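Local coordinates for protein redox-sensing transcriptional repressor Rex (Thermoanaerobacter ethanolicus, PDB 3WGH) that probably represses transcription according to the cellular NADH/NAD+ redox state, working as a nucleotide-binding homodimer with helix-turn-helix DNA-binding domains, at residues 173-178 with 191-196; 84-89 with 111-116. One frame throughout, in Å; residues are numbered along the deposited sequence.

Interaction 1: 173-178 with 191-196; sequences AIWNFL and ENVHLS. With ZN (zinc ion), chain K; NAI (1,4-dihydronicotinamide adenine dinucleotide), chain I.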
ATOM      1  N   ALA B 173     -17.715  -1.336  -5.933  1.00 29.20           N
ATOM      2  CA  ALA B 173     -16.319  -1.672  -5.581  1.00 27.95           C
ATOM      3  C   ALA B 173     -16.097  -1.451  -4.103  1.00 26.22           C
ATOM      4  O   ALA B 173     -16.669  -0.527  -3.539  1.00 25.82           O
ATOM      5  CB  ALA B 173     -15.357  -0.752  -6.381  1.00 25.87           C
ATOM      6  N   ILE B 174     -15.206  -2.244  -3.512  1.00 25.76           N
ATOM      7  CA  ILE B 174     -14.801  -2.090  -2.116  1.00 27.89           C
ATOM      8  C   ILE B 174     -13.279  -1.946  -2.077  1.00 27.75           C
ATOM      9  O   ILE B 174     -12.538  -2.810  -2.556  1.00 28.23           O
ATOM     10  CB  ILE B 174     -15.262  -3.316  -1.248  1.00 29.59           C
ATOM     11  CG1 ILE B 174     -16.810  -3.359  -1.203  1.00 33.14           C
ATOM     12  CG2 ILE B 174     -14.721  -3.172   0.172  1.00 27.13           C
ATOM     13  CD1 ILE B 174     -17.395  -4.433  -0.266  1.00 33.34           C
ATOM     14  N   TRP B 175     -12.813  -0.835  -1.506  1.00 28.29           N
ATOM     15  CA  TRP B 175     -11.377  -0.667  -1.204  1.00 27.24           C
ATOM     16  C   TRP B 175     -11.162  -1.082   0.244  1.00 26.79           C
ATOM     17  O   TRP B 175     -11.572  -0.394   1.143  1.00 27.48           O
ATOM     18  CB  TRP B 175     -10.934   0.792  -1.476  1.00 26.61           C
ATOM     19  CG  TRP B 175      -9.441   0.967  -1.622  1.00 27.01           C
ATOM     20  CD1 TRP B 175      -8.510   0.016  -2.023  1.00 26.51           C
ATOM     21  CD2 TRP B 175      -8.699   2.166  -1.351  1.00 25.96           C
ATOM     22  NE1 TRP B 175      -7.261   0.581  -2.080  1.00 25.76           N
ATOM     23  CE2 TRP B 175      -7.327   1.881  -1.627  1.00 24.62           C
ATOM     24  CE3 TRP B 175      -9.064   3.449  -0.941  1.00 24.91           C
ATOM     25  CZ2 TRP B 175      -6.323   2.819  -1.471  1.00 27.55           C
ATOM     26  CZ3 TRP B 175      -8.052   4.406  -0.756  1.00 30.05           C
ATOM     27  CH2 TRP B 175      -6.690   4.087  -1.047  1.00 28.98           C
ATOM     28  N   ASN B 176     -10.616  -2.275   0.457  1.00 25.47           N
ATOM     29  CA  ASN B 176     -10.679  -2.913   1.759  1.00 26.12           C
ATOM     30  C   ASN B 176      -9.312  -2.819   2.474  1.00 26.90           C
ATOM     31  O   ASN B 176      -8.311  -3.284   1.929  1.00 28.08           O
ATOM     32  CB  ASN B 176     -11.072  -4.394   1.600  1.00 26.89           C
ATOM     33  CG  ASN B 176     -10.902  -5.160   2.937  1.00 31.47           C
ATOM     34  OD1 ASN B 176     -11.262  -4.631   3.988  1.00 28.93           O
ATOM     35  ND2 ASN B 176     -10.250  -6.311   2.903  1.00 30.65           N
ATOM     36  N   PHE B 177      -9.258  -2.187   3.648  1.00 26.65           N
ATOM     37  CA  PHE B 177      -8.056  -2.179   4.459  1.00 28.48           C
ATOM     38  C   PHE B 177      -8.025  -3.300   5.501  1.00 30.26           C
ATOM     39  O   PHE B 177      -7.023  -3.483   6.191  1.00 33.36           O
ATOM     40  CB  PHE B 177      -7.892  -0.814   5.163  1.00 27.56           C
ATOM     41  CG  PHE B 177      -7.482   0.276   4.230  1.00 28.03           C
ATOM     42  CD1 PHE B 177      -6.140   0.632   4.106  1.00 30.21           C
ATOM     43  CD2 PHE B 177      -8.438   0.880   3.385  1.00 27.23           C
ATOM     44  CE1 PHE B 177      -5.742   1.652   3.134  1.00 31.66           C
ATOM     45  CE2 PHE B 177      -8.079   1.928   2.503  1.00 30.37           C
ATOM     46  CZ  PHE B 177      -6.742   2.295   2.361  1.00 30.31           C
ATOM     47  N   LEU B 178      -9.099  -4.045   5.665  1.00 33.10           N
ATOM     48  CA  LEU B 178      -9.037  -5.021   6.778  1.00 36.64           C
ATOM     49  C   LEU B 178      -8.211  -6.233   6.446  1.00 39.16           C
ATOM     50  O   LEU B 178      -8.297  -6.747   5.353  1.00 36.24           O
ATOM     51  CB  LEU B 178     -10.408  -5.470   7.245  1.00 36.60           C
ATOM     52  CG  LEU B 178     -11.631  -4.572   7.215  1.00 43.73           C
ATOM     53  CD1 LEU B 178     -12.572  -5.099   8.254  1.00 42.14           C
ATOM     54  CD2 LEU B 178     -11.408  -3.052   7.322  1.00 35.70           C
ATOM     55  N   GLU B 191     -10.626  -4.585  -3.809  1.00 28.53           N
ATOM     56  CA  GLU B 191      -9.192  -4.325  -3.835  1.00 27.57           C
ATOM     57  C   GLU B 191      -8.697  -4.355  -2.383  1.00 27.60           C
ATOM     58  O   GLU B 191      -9.139  -3.559  -1.552  1.00 26.10           O
ATOM     59  CB  GLU B 191      -8.887  -2.963  -4.498  1.00 25.28           C
ATOM     60  CG  GLU B 191      -7.433  -2.409  -4.283  1.00 28.22           C
ATOM     61  CD  GLU B 191      -6.303  -3.298  -4.897  1.00 32.58           C
ATOM     62  OE1 GLU B 191      -6.621  -4.319  -5.548  1.00 29.12           O
ATOM     63  OE2 GLU B 191      -5.086  -2.969  -4.761  1.00 35.90           O
ATOM     64  N   ASN B 192      -7.816  -5.296  -2.056  1.00 28.80           N
ATOM     65  CA  ASN B 192      -7.388  -5.418  -0.652  1.00 29.06           C
ATOM     66  C   ASN B 192      -6.076  -4.691  -0.449  1.00 29.37           C
ATOM     67  O   ASN B 192      -5.175  -4.811  -1.281  1.00 30.22           O
ATOM     68  CB  ASN B 192      -7.199  -6.861  -0.304  1.00 29.50           C
ATOM     69  CG  ASN B 192      -8.494  -7.624  -0.333  1.00 34.74           C
ATOM     70  OD1 ASN B 192      -9.458  -7.240   0.336  1.00 31.91           O
ATOM     71  ND2 ASN B 192      -8.520  -8.741  -1.104  1.00 31.06           N
ATOM     72  N   VAL B 193      -5.959  -3.902   0.626  1.00 29.68           N
ATOM     73  CA  VAL B 193      -4.683  -3.198   0.879  1.00 27.96           C
ATOM     74  C   VAL B 193      -3.864  -4.060   1.856  1.00 28.93           C
ATOM     75  O   VAL B 193      -4.396  -4.468   2.892  1.00 28.07           O
ATOM     76  CB  VAL B 193      -4.856  -1.769   1.430  1.00 28.54           C
ATOM     77  CG1 VAL B 193      -3.434  -1.166   1.814  1.00 25.44           C
ATOM     78  CG2 VAL B 193      -5.535  -0.844   0.358  1.00 31.78           C
ATOM     79  N   HIS B 194      -2.583  -4.277   1.573  1.00 29.37           N
ATOM     80  CA  HIS B 194      -1.645  -4.876   2.581  1.00 30.79           C
ATOM     81  C   HIS B 194      -0.429  -4.010   2.709  1.00 30.78           C
ATOM     82  O   HIS B 194       0.529  -4.180   1.931  1.00 28.30           O
ATOM     83  CB  HIS B 194      -1.159  -6.271   2.156  1.00 31.08           C
ATOM     84  CG  HIS B 194      -2.285  -7.206   1.830  1.00 32.83           C
ATOM     85  ND1 HIS B 194      -2.869  -7.243   0.587  1.00 35.51           N
ATOM     86  CD2 HIS B 194      -3.009  -8.036   2.611  1.00 28.94           C
ATOM     87  CE1 HIS B 194      -3.866  -8.102   0.597  1.00 30.22           C
ATOM     88  NE2 HIS B 194      -3.973  -8.580   1.813  1.00 35.28           N
ATOM     89  N   LEU B 195      -0.420  -3.135   3.713  1.00 30.49           N
ATOM     90  CA  LEU B 195       0.775  -2.336   3.939  1.00 32.37           C
ATOM     91  C   LEU B 195       1.973  -3.180   4.282  1.00 32.77           C
ATOM     92  O   LEU B 195       3.104  -2.751   4.112  1.00 31.72           O
ATOM     93  CB  LEU B 195       0.551  -1.335   5.061  1.00 30.76           C
ATOM     94  CG  LEU B 195      -0.295  -0.174   4.575  1.00 36.76           C
ATOM     95  CD1 LEU B 195      -0.480   0.789   5.752  1.00 40.42           C
ATOM     96  CD2 LEU B 195       0.383   0.502   3.385  1.00 39.47           C
ATOM     97  N   SER B 196       1.743  -4.382   4.822  1.00 33.35           N
ATOM     98  CA  SER B 196       2.878  -5.247   5.079  1.00 34.46           C
ATOM     99  C   SER B 196       3.673  -5.514   3.795  1.00 34.24           C
ATOM    100  O   SER B 196       4.911  -5.717   3.827  1.00 36.70           O
ATOM    101  CB  SER B 196       2.416  -6.554   5.770  1.00 35.73           C
ATOM    102  OG  SER B 196       1.522  -7.272   4.936  1.00 40.93           O
TER
HETATM  103 ZN    ZN K 303      -5.136 -10.283   2.535  1.00 51.94          ZN
HETATM  104  PA  NAI I 301      -9.883   2.616  14.808  1.00 37.25           P
HETATM  105  O1A NAI I 301     -10.380   1.823  15.975  1.00 39.13           O
HETATM  106  O2A NAI I 301      -9.181   3.928  14.962  1.00 37.97           O
HETATM  107  O5B NAI I 301     -11.160   2.945  13.905  1.00 37.84           O
HETATM  108  C5B NAI I 301     -12.213   2.022  13.641  1.00 33.09           C
HETATM  109  C4B NAI I 301     -13.500   2.844  13.549  1.00 32.17           C
HETATM  110  O4B NAI I 301     -14.496   1.998  13.042  1.00 29.33           O
HETATM  111  C3B NAI I 301     -14.003   3.299  14.940  1.00 34.18           C
HETATM  112  O3B NAI I 301     -14.459   4.648  14.841  1.00 31.75           O
HETATM  113  C2B NAI I 301     -15.234   2.440  15.185  1.00 37.03           C
HETATM  114  O2B NAI I 301     -16.285   3.109  15.881  1.00 37.50           O
HETATM  115  C1B NAI I 301     -15.713   2.256  13.755  1.00 30.24           C
HETATM  116  N9A NAI I 301     -16.572   1.072  13.555  1.00 31.23           N
HETATM  117  C8A NAI I 301     -16.539  -0.086  14.259  1.00 30.48           C
HETATM  118  N7A NAI I 301     -17.462  -0.899  13.677  1.00 31.99           N
HETATM  119  C5A NAI I 301     -18.079  -0.229  12.675  1.00 29.62           C
HETATM  120  C6A NAI I 301     -19.087  -0.515  11.763  1.00 32.08           C
HETATM  121  N6A NAI I 301     -19.672  -1.733  11.786  1.00 38.78           N
HETATM  122  N1A NAI I 301     -19.457   0.381  10.818  1.00 30.86           N
HETATM  123  C2A NAI I 301     -18.919   1.599  10.803  1.00 29.14           C
HETATM  124  N3A NAI I 301     -17.983   1.900  11.702  1.00 27.62           N
HETATM  125  C4A NAI I 301     -17.521   1.008  12.614  1.00 28.17           C
HETATM  126  O3  NAI I 301      -9.025   1.566  13.901  1.00 35.91           O
HETATM  127  PN  NAI I 301      -7.988   2.033  12.760  1.00 34.04           P
HETATM  128  O1N NAI I 301      -6.666   2.048  13.442  1.00 37.16           O
HETATM  129  O2N NAI I 301      -8.655   3.235  12.111  1.00 25.54           O
HETATM  130  O5D NAI I 301      -7.999   0.802  11.701  1.00 34.24           O
HETATM  131  C5D NAI I 301      -9.121   0.535  10.852  1.00 29.44           C
HETATM  132  C4D NAI I 301      -8.834  -0.791  10.161  1.00 33.02           C
HETATM  133  O4D NAI I 301      -7.705  -0.716   9.261  1.00 30.23           O
HETATM  134  C3D NAI I 301      -8.531  -1.886  11.181  1.00 34.30           C
HETATM  135  O3D NAI I 301      -9.185  -3.054  10.680  1.00 34.25           O
HETATM  136  C2D NAI I 301      -7.036  -2.079  11.057  1.00 36.51           C
HETATM  137  O2D NAI I 301      -6.676  -3.400  11.512  1.00 37.75           O
HETATM  138  C1D NAI I 301      -6.821  -1.801   9.560  1.00 33.71           C
HETATM  139  N1N NAI I 301      -5.445  -1.461   9.157  1.00 32.73           N
HETATM  140  C2N NAI I 301      -4.928  -2.089   8.055  1.00 32.10           C
HETATM  141  C3N NAI I 301      -3.682  -1.913   7.612  1.00 34.22           C
HETATM  142  C7N NAI I 301      -3.290  -2.602   6.355  1.00 38.05           C
HETATM  143  O7N NAI I 301      -2.119  -2.764   6.002  1.00 37.31           O
HETATM  144  N7N NAI I 301      -4.303  -2.951   5.552  1.00 37.50           N
HETATM  145  C4N NAI I 301      -2.733  -0.962   8.348  1.00 35.19           C
HETATM  146  C5N NAI I 301      -3.390  -0.316   9.554  1.00 37.81           C
HETATM  147  C6N NAI I 301      -4.666  -0.558   9.882  1.00 36.51           C
HETATM  148  O   HOH W   1      -6.528  -6.191   3.102  1.00 36.20           O
HETATM  149  O   HOH W   2      -4.797 -10.886   4.545  1.00 49.09           O
HETATM  150  O   HOH W   3      -7.034  -8.992   2.975  1.00 44.80           O

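Interaction 2: 84-89 with 111-116; sequences TYNTII and NLKGIF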
ATOM      1  N   THR B  84     -15.302  10.578 -12.662  1.00 48.23           N
ATOM      2  CA  THR B  84     -15.560  10.858 -11.250  1.00 48.42           C
ATOM      3  C   THR B  84     -16.084   9.587 -10.637  1.00 45.52           C
ATOM      4  O   THR B  84     -16.877   8.884 -11.276  1.00 44.29           O
ATOM      5  CB  THR B  84     -16.657  11.919 -11.096  1.00 50.57           C
ATOM      6  OG1 THR B  84     -16.090  13.203 -11.355  1.00 58.01           O
ATOM      7  CG2 THR B  84     -17.239  11.911  -9.690  1.00 55.21           C
ATOM      8  N   TYR B  85     -15.644   9.286  -9.416  1.00 40.71           N
ATOM      9  CA  TYR B  85     -16.185   8.159  -8.668  1.00 39.74           C
ATOM     10  C   TYR B  85     -16.756   8.733  -7.396  1.00 38.58           C
ATOM     11  O   TYR B  85     -16.093   9.520  -6.732  1.00 40.31           O
ATOM     12  CB  TYR B  85     -15.057   7.131  -8.360  1.00 37.30           C
ATOM     13  CG  TYR B  85     -14.424   6.732  -9.647  1.00 38.26           C
ATOM     14  CD1 TYR B  85     -14.996   5.731 -10.427  1.00 35.62           C
ATOM     15  CD2 TYR B  85     -13.368   7.478 -10.186  1.00 37.84           C
ATOM     16  CE1 TYR B  85     -14.459   5.409 -11.692  1.00 38.37           C
ATOM     17  CE2 TYR B  85     -12.834   7.154 -11.420  1.00 37.81           C
ATOM     18  CZ  TYR B  85     -13.413   6.143 -12.179  1.00 36.11           C
ATOM     19  OH  TYR B  85     -12.922   5.869 -13.446  1.00 39.54           O
ATOM     20  N   ASN B  86     -17.986   8.398  -7.081  1.00 36.91           N
ATOM     21  CA  ASN B  86     -18.535   8.751  -5.784  1.00 37.65           C
ATOM     22  C   ASN B  86     -18.135   7.722  -4.750  1.00 34.95           C
ATOM     23  O   ASN B  86     -18.433   6.524  -4.918  1.00 34.05           O
ATOM     24  CB  ASN B  86     -20.060   8.872  -5.861  1.00 37.95           C
ATOM     25  CG  ASN B  86     -20.513  10.021  -6.775  1.00 44.97           C
ATOM     26  OD1 ASN B  86     -19.828  11.052  -6.929  1.00 42.53           O
ATOM     27  ND2 ASN B  86     -21.687   9.849  -7.365  1.00 43.67           N
ATOM     28  N   THR B  87     -17.406   8.180  -3.732  1.00 35.93           N
ATOM     29  CA  THR B  87     -16.913   7.312  -2.647  1.00 34.20           C
ATOM     30  C   THR B  87     -17.524   7.575  -1.288  1.00 34.04           C
ATOM     31  O   THR B  87     -17.968   8.710  -0.983  1.00 32.99           O
ATOM     32  CB  THR B  87     -15.348   7.364  -2.523  1.00 35.69           C
ATOM     33  OG1 THR B  87     -14.945   8.568  -1.858  1.00 42.24           O
ATOM     34  CG2 THR B  87     -14.723   7.388  -3.905  1.00 33.37           C
ATOM     35  N   ILE B  88     -17.548   6.522  -0.446  1.00 30.69           N
ATOM     36  CA  ILE B  88     -17.799   6.751   0.983  1.00 32.36           C
ATOM     37  C   ILE B  88     -16.764   5.969   1.805  1.00 32.38           C
ATOM     38  O   ILE B  88     -16.198   4.991   1.311  1.00 31.80           O
ATOM     39  CB  ILE B  88     -19.221   6.283   1.426  1.00 30.54           C
ATOM     40  CG1 ILE B  88     -19.323   4.776   1.249  1.00 31.78           C
ATOM     41  CG2 ILE B  88     -20.335   7.093   0.738  1.00 30.80           C
ATOM     42  CD1 ILE B  88     -20.736   4.166   1.376  1.00 28.87           C
ATOM     43  N   ILE B  89     -16.576   6.385   3.053  1.00 32.19           N
ATOM     44  CA  ILE B  89     -15.634   5.724   3.980  1.00 31.76           C
ATOM     45  C   ILE B  89     -16.476   5.194   5.087  1.00 33.40           C
ATOM     46  O   ILE B  89     -17.361   5.920   5.604  1.00 35.62           O
ATOM     47  CB  ILE B  89     -14.585   6.716   4.505  1.00 31.37           C
ATOM     48  CG1 ILE B  89     -13.625   7.048   3.356  1.00 31.48           C
ATOM     49  CG2 ILE B  89     -13.746   6.133   5.731  1.00 28.63           C
ATOM     50  CD1 ILE B  89     -12.667   8.185   3.691  1.00 32.29           C
ATOM     51  N   ASN B 111     -14.536  11.468  -5.397  1.00 43.33           N
ATOM     52  CA  ASN B 111     -15.283  12.435  -4.649  1.00 45.39           C
ATOM     53  C   ASN B 111     -15.887  11.847  -3.418  1.00 42.20           C
ATOM     54  O   ASN B 111     -16.773  11.023  -3.519  1.00 41.84           O
ATOM     55  CB  ASN B 111     -16.394  12.977  -5.524  1.00 47.35           C
ATOM     56  CG  ASN B 111     -15.865  13.693  -6.719  1.00 55.94           C
ATOM     57  OD1 ASN B 111     -16.420  13.569  -7.810  1.00 63.72           O
ATOM     58  ND2 ASN B 111     -14.758  14.430  -6.544  1.00 61.31           N
ATOM     59  N   LEU B 112     -15.410  12.284  -2.269  1.00 41.41           N
ATOM     60  CA  LEU B 112     -15.903  11.787  -0.966  1.00 41.74           C
ATOM     61  C   LEU B 112     -17.265  12.372  -0.627  1.00 42.34           C
ATOM     62  O   LEU B 112     -17.405  13.580  -0.405  1.00 43.31           O
ATOM     63  CB  LEU B 112     -14.914  12.068   0.156  1.00 40.49           C
ATOM     64  CG  LEU B 112     -15.316  11.599   1.584  1.00 42.46           C
ATOM     65  CD1 LEU B 112     -15.360  10.074   1.638  1.00 41.22           C
ATOM     66  CD2 LEU B 112     -14.283  12.082   2.597  1.00 42.73           C
ATOM     67  N   LYS B 113     -18.253  11.498  -0.587  1.00 41.36           N
ATOM     68  CA  LYS B 113     -19.629  11.923  -0.433  1.00 43.28           C
ATOM     69  C   LYS B 113     -20.148  11.750   1.000  1.00 43.51           C
ATOM     70  O   LYS B 113     -21.054  12.449   1.406  1.00 43.85           O
ATOM     71  CB  LYS B 113     -20.557  11.205  -1.416  1.00 42.87           C
ATOM     72  CG  LYS B 113     -20.312  11.472  -2.900  1.00 45.24           C
ATOM     73  CD  LYS B 113     -20.746  12.853  -3.345  1.00 58.19           C
ATOM     74  CE  LYS B 113     -22.265  12.870  -3.611  1.00 66.59           C
ATOM     75  NZ  LYS B 113     -22.746  11.721  -4.516  1.00 63.25           N
ATOM     76  N   GLY B 114     -19.622  10.786   1.751  1.00 41.33           N
ATOM     77  CA  GLY B 114     -20.045  10.666   3.133  1.00 40.73           C
ATOM     78  C   GLY B 114     -19.111   9.757   3.921  1.00 41.05           C
ATOM     79  O   GLY B 114     -18.301   9.014   3.321  1.00 37.43           O
ATOM     80  N   ILE B 115     -19.168   9.865   5.250  1.00 41.05           N
ATOM     81  CA  ILE B 115     -18.332   9.048   6.112  1.00 41.86           C
ATOM     82  C   ILE B 115     -19.190   8.554   7.251  1.00 41.82           C
ATOM     83  O   ILE B 115     -20.013   9.318   7.761  1.00 44.45           O
ATOM     84  CB  ILE B 115     -17.072   9.803   6.600  1.00 43.71           C
ATOM     85  CG1 ILE B 115     -16.210   8.886   7.469  1.00 43.48           C
ATOM     86  CG2 ILE B 115     -17.453  11.005   7.446  1.00 51.16           C
ATOM     87  CD1 ILE B 115     -14.707   9.242   7.424  1.00 50.46           C
ATOM     88  N   PHE B 116     -19.063   7.271   7.591  1.00 39.07           N
ATOM     89  CA  PHE B 116     -20.027   6.562   8.400  1.00 37.98           C
ATOM     90  C   PHE B 116     -19.322   5.906   9.543  1.00 40.48           C
ATOM     91  O   PHE B 116     -18.185   5.473   9.397  1.00 38.74           O
ATOM     92  CB  PHE B 116     -20.806   5.546   7.552  1.00 37.31           C
ATOM     93  CG  PHE B 116     -21.617   6.211   6.457  1.00 38.33           C
ATOM     94  CD1 PHE B 116     -22.954   6.626   6.704  1.00 37.87           C
ATOM     95  CD2 PHE B 116     -21.020   6.539   5.255  1.00 33.54           C
ATOM     96  CE1 PHE B 116     -23.697   7.301   5.691  1.00 40.14           C
ATOM     97  CE2 PHE B 116     -21.742   7.186   4.235  1.00 36.81           C
ATOM     98  CZ  PHE B 116     -23.064   7.615   4.478  1.00 38.07           C
TER
HETATM   99  O   HOH W   4     -19.275  13.814  -7.599  1.00 53.28           O

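Interaction 1: 173-178 with 191-196
The nicotinamide end of the NADH site is built where Asn-176 and Phe-177 meet Asn-192 and Val-193, just as two parallel strands run out. Three backbone hydrogen bonds set the register, the last from Val-193 N to Asn-176 O. With CG anti to the backbone N (chi1 170°), the Asn-176 amide leaves the sheet toward Asn-192, and its ND2 donates to Asn-192 OD1 at 2.8 Å. That acceptor lies in the plane of the donor amide, though the two amide planes stand 83° apart. Asn-176 OD1 also accepts from Leu-178 N, an Asx turn, so a residue with both donor and acceptor suits the place where the strand ends. Just past the strand ends, Val-193 CG2 sits over one face of the Phe-177 ring, 3.9 Å from its centroid, in a CH-pi contact. Beyond the last strand bond, backbone groups bind the cofactor's carboxamide: N7N donates to Phe-177 O at 2.8 Å and to Val-193 O at 3.1 Å, while Leu-195 N donates to O7N at 2.9 Å. His-194 NE2 binds a zinc ion that also carries two waters. Strand 173-176 is flanked by strand 149-152, and Phe-177 packs on Leu-95 and Ile-99 of helix 94-100. Glu-191 and Trp-175, side by side, both hydrogen-bond to Ser-198 on helix 196-206 of the second subunit.

Interaction 2: 84-89 with 111-116
Ile-89 lies alongside Ile-115, both side chains pointing the same way, with Ile-89 CG2 3.7 Å from Ile-115 CD1. Leu-112 meets Ile-89 differently, crossing it at about a right angle so that the two CD1 methyls come within 3.9 Å; branched aliphatic chains fill this face without needing polar partners. On the other face, Ile-88 has CG1 between its backbone N and carbonyl carbon (chi1 64°), which leaves CG2 to meet Phe-116 CE2 at the ring edge, 3.8 Å away. The strands are the first two of the Rossmann fold, parallel and joined by a beta-alpha-beta crossover through helices 94-100 and 103-107. A beta bulge at Lys-113 inserts one extra residue: Lys-113 N bonds to Thr-87 O, but Ile-89 N bonds to Gly-114 O, at 3.2 Å. Glycine suits the next position, since a CB there would crowd Phe-116 CE2. The lysine chain, bent at three torsions, folds back across Asn-86, its CG 3.9 Å from Asn-86 CB. Asn-86 OD1 and Asn-111 OD1 each accept a hydrogen bond from one water, at 2.9 Å from both. With a leucine here in place of Asn-86, that water would probably lose one of its two acceptors, and Lys-146 O its weak bond from ND2. Phe-116 also packs edge-to-face on Phe-141 of helix 138-144.

Both interactions join neighbouring parallel strands of one sheet, with strand 149-152 lying between the two pairs; their centres are about 16 Å apart and they do not touch. Interaction 1 is the more buried, yet it carries a direct side-chain amide bond and binds the cofactor: at the strand ends an asparagine closes an Asx turn, and backbone groups hold the nicotinamide's carboxamide. The second subunit packs against the side bearing Trp-175 and Glu-191. Interaction 2 is aliphatic and aromatic near the C-terminal ends of its strands and partly open to solvent at the beginnings, where asparagines and a lysine gather. It leads into the glycine-rich loop and Asp-117, which serve other parts of the same cofactor.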